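Local coordinates for protein tyrosyl-DNA phosphodiesterase 2 (Danio rerio, PDB 4F1H) that belongs to the endonuclease/exonuclease/phosphatase family of DNase I-like proteins and carries a bound magnesium ion in this model, at residues K129-R132 and V133-K137. Numbering follows the deposited sequence.
Sequences KQLR and VVLQK
L131 and L135, one helical turn apart, meet methyl against branch carbon, a worked example of i to i+4 packing on the buried side of an amphipathic helix. Their side chains run at a slant to each other: L131 CG lies 3.8 Å from L135 CD1, and L131 CD1 rests against L135 CG. The two side chains reach each other from different first torsions. In L131, CG stands anti to the backbone N (chi1 172°) and is carried forward toward the next turn; in L135, CG sits beside its own N (chi1 -59°) and leans back, which also sets it 3.4 Å from L131 O. L135 N donates a nearly straight hydrogen bond to that oxygen, L131 O, at 2.9 Å, so backbone and side chains join the same two residues. V134 likewise sets a methyl against a backbone oxygen of the preceding turn: CG2 lies 3.5 Å from Q130 O, which also accepts the hydrogen bond from V134 N. Both segments belong to helix 124-140, the crossover of a beta-alpha-beta unit that links the parallel strands 108-114 and 145-150 in the DNase I-like fold. Q130 is buried as well, but its amide turns from the following residues, and NE2 is hydrogen-bonded to E118 and E126. On the more exposed side, V133 brings CG2 to 3.6 Å from K129 O, whereas Q136 places CB 3.4 Å from R132 O and its NE2 is hydrogen-bonded to E140.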
ATOM      1  N   LYS B 129       8.258  -4.978   6.428  1.00 18.61           N
ATOM      2  CA  LYS B 129       8.952  -6.287   6.385  1.00 18.28           C
ATOM      3  C   LYS B 129       8.167  -7.358   7.147  1.00 21.31           C
ATOM      4  O   LYS B 129       8.053  -8.509   6.700  1.00 22.38           O
ATOM      5  CB  LYS B 129      10.352  -6.199   6.979  1.00 20.39           C
ATOM      6  CG  LYS B 129      11.278  -5.268   6.224  1.00 31.19           C
ATOM      7  CD  LYS B 129      12.655  -5.288   6.889  1.00 38.70           C
ATOM      8  CE  LYS B 129      13.563  -4.222   6.286  1.00 45.19           C
ATOM      9  NZ  LYS B 129      14.949  -4.312   6.834  1.00 44.28           N
ATOM     10  N   GLN B 130       7.601  -6.970   8.290  1.00 17.73           N
ATOM     11  CA  GLN B 130       6.764  -7.899   9.065  1.00 16.16           C
ATOM     12  C   GLN B 130       5.486  -8.217   8.324  1.00 17.65           C
ATOM     13  O   GLN B 130       5.060  -9.362   8.287  1.00 20.32           O
ATOM     14  CB  GLN B 130       6.470  -7.301  10.463  1.00 16.47           C
ATOM     15  CG  GLN B 130       7.715  -7.097  11.300  1.00 15.52           C
ATOM     16  CD  GLN B 130       7.426  -6.319  12.571  1.00 14.94           C
ATOM     17  OE1 GLN B 130       6.272  -5.958  12.813  1.00 19.57           O
ATOM     18  NE2 GLN B 130       8.459  -6.026  13.359  1.00 16.94           N
ATOM     19  N   LEU B 131       4.845  -7.212   7.711  1.00 16.73           N
ATOM     20  CA  LEU B 131       3.646  -7.483   6.942  1.00 15.98           C
ATOM     21  C   LEU B 131       3.941  -8.499   5.842  1.00 19.96           C
ATOM     22  O   LEU B 131       3.140  -9.405   5.591  1.00 20.64           O
ATOM     23  CB  LEU B 131       3.069  -6.202   6.334  1.00 16.45           C
ATOM     24  CG  LEU B 131       1.922  -6.435   5.367  1.00 15.58           C
ATOM     25  CD1 LEU B 131       0.630  -6.914   6.110  1.00 19.78           C
ATOM     26  CD2 LEU B 131       1.647  -5.071   4.714  1.00 20.21           C
ATOM     27  N   ARG B 132       5.110  -8.384   5.198  1.00 20.27           N
ATOM     28  CA  ARG B 132       5.422  -9.379   4.159  1.00 22.58           C
ATOM     29  C   ARG B 132       5.473 -10.797   4.718  1.00 19.79           C
ATOM     30  O   ARG B 132       4.958 -11.731   4.074  1.00 22.62           O
ATOM     31  CB  ARG B 132       6.759  -9.051   3.486  1.00 22.77           C
ATOM     32  CG  ARG B 132       6.700  -7.830   2.619  1.00 29.66           C
ATOM     33  CD  ARG B 132       8.090  -7.635   2.009  1.00 33.33           C
ATOM     34  NE  ARG B 132       8.172  -6.341   1.350  1.00 38.42           N
ATOM     35  CZ  ARG B 132       7.724  -6.113   0.122  1.00 42.79           C
ATOM     36  NH1 ARG B 132       7.178  -7.107  -0.581  1.00 42.34           N
ATOM     37  NH2 ARG B 132       7.832  -4.896  -0.406  1.00 48.39           N
ATOM     38  N   VAL B 133       6.037 -10.957   5.918  1.00 19.86           N
ATOM     39  CA  VAL B 133       6.095 -12.270   6.582  1.00 21.38           C
ATOM     40  C   VAL B 133       4.679 -12.775   6.873  1.00 23.32           C
ATOM     41  O   VAL B 133       4.372 -13.953   6.611  1.00 23.88           O
ATOM     42  CB  VAL B 133       6.946 -12.239   7.864  1.00 22.95           C
ATOM     43  CG1 VAL B 133       6.792 -13.550   8.659  1.00 22.58           C
ATOM     44  CG2 VAL B 133       8.402 -12.001   7.518  1.00 24.11           C
ATOM     45  N   VAL B 134       3.806 -11.882   7.369  1.00 18.09           N
ATOM     46  CA  VAL B 134       2.408 -12.271   7.632  1.00 17.25           C
ATOM     47  C   VAL B 134       1.688 -12.746   6.384  1.00 19.70           C
ATOM     48  O   VAL B 134       1.068 -13.812   6.389  1.00 21.43           O
ATOM     49  CB  VAL B 134       1.590 -11.129   8.278  1.00 17.72           C
ATOM     50  CG1 VAL B 134       0.101 -11.511   8.392  1.00 21.15           C
ATOM     51  CG2 VAL B 134       2.170 -10.792   9.658  1.00 19.45           C
ATOM     52  N   LEU B 135       1.796 -11.966   5.304  1.00 18.78           N
ATOM     53  CA  LEU B 135       1.046 -12.300   4.096  1.00 21.06           C
ATOM     54  C   LEU B 135       1.586 -13.585   3.466  1.00 20.68           C
ATOM     55  O   LEU B 135       0.804 -14.390   2.928  1.00 22.05           O
ATOM     56  CB  LEU B 135       1.017 -11.123   3.102  1.00 22.67           C
ATOM     57  CG  LEU B 135       0.394  -9.825   3.629  1.00 25.59           C
ATOM     58  CD1 LEU B 135       0.639  -8.711   2.595  1.00 23.19           C
ATOM     59  CD2 LEU B 135      -1.120  -9.998   3.910  1.00 22.76           C
ATOM     60  N   GLN B 136       2.898 -13.800   3.565  1.00 20.56           N
ATOM     61  CA  GLN B 136       3.484 -15.043   3.058  1.00 25.52           C
ATOM     62  C   GLN B 136       2.965 -16.250   3.828  1.00 25.20           C
ATOM     63  O   GLN B 136       2.654 -17.282   3.225  1.00 22.92           O
ATOM     64  CB  GLN B 136       5.015 -15.011   3.077  1.00 28.14           C
ATOM     65  CG  GLN B 136       5.626 -16.238   2.380  1.00 42.08           C
ATOM     66  CD  GLN B 136       5.234 -16.349   0.902  1.00 53.34           C
ATOM     67  OE1 GLN B 136       4.912 -15.349   0.249  1.00 59.64           O
ATOM     68  NE2 GLN B 136       5.253 -17.573   0.375  1.00 50.03           N
ATOM     69  N   LYS B 137       2.810 -16.114   5.154  1.00 23.60           N
ATOM     70  CA  LYS B 137       2.308 -17.228   5.948  1.00 20.05           C
ATOM     71  C   LYS B 137       0.829 -17.484   5.663  1.00 19.40           C
ATOM     72  O   LYS B 137       0.386 -18.638   5.679  1.00 21.75           O
ATOM     73  CB  LYS B 137       2.516 -16.986   7.443  1.00 22.34           C
ATOM     74  CG  LYS B 137       3.970 -16.919   7.853  1.00 25.31           C
ATOM     75  CD  LYS B 137       4.653 -18.277   7.728  1.00 27.94           C
ATOM     76  CE  LYS B 137       6.156 -18.115   7.964  1.00 39.08           C
ATOM     77  NZ  LYS B 137       6.939 -19.377   7.819  1.00 48.19           N
TER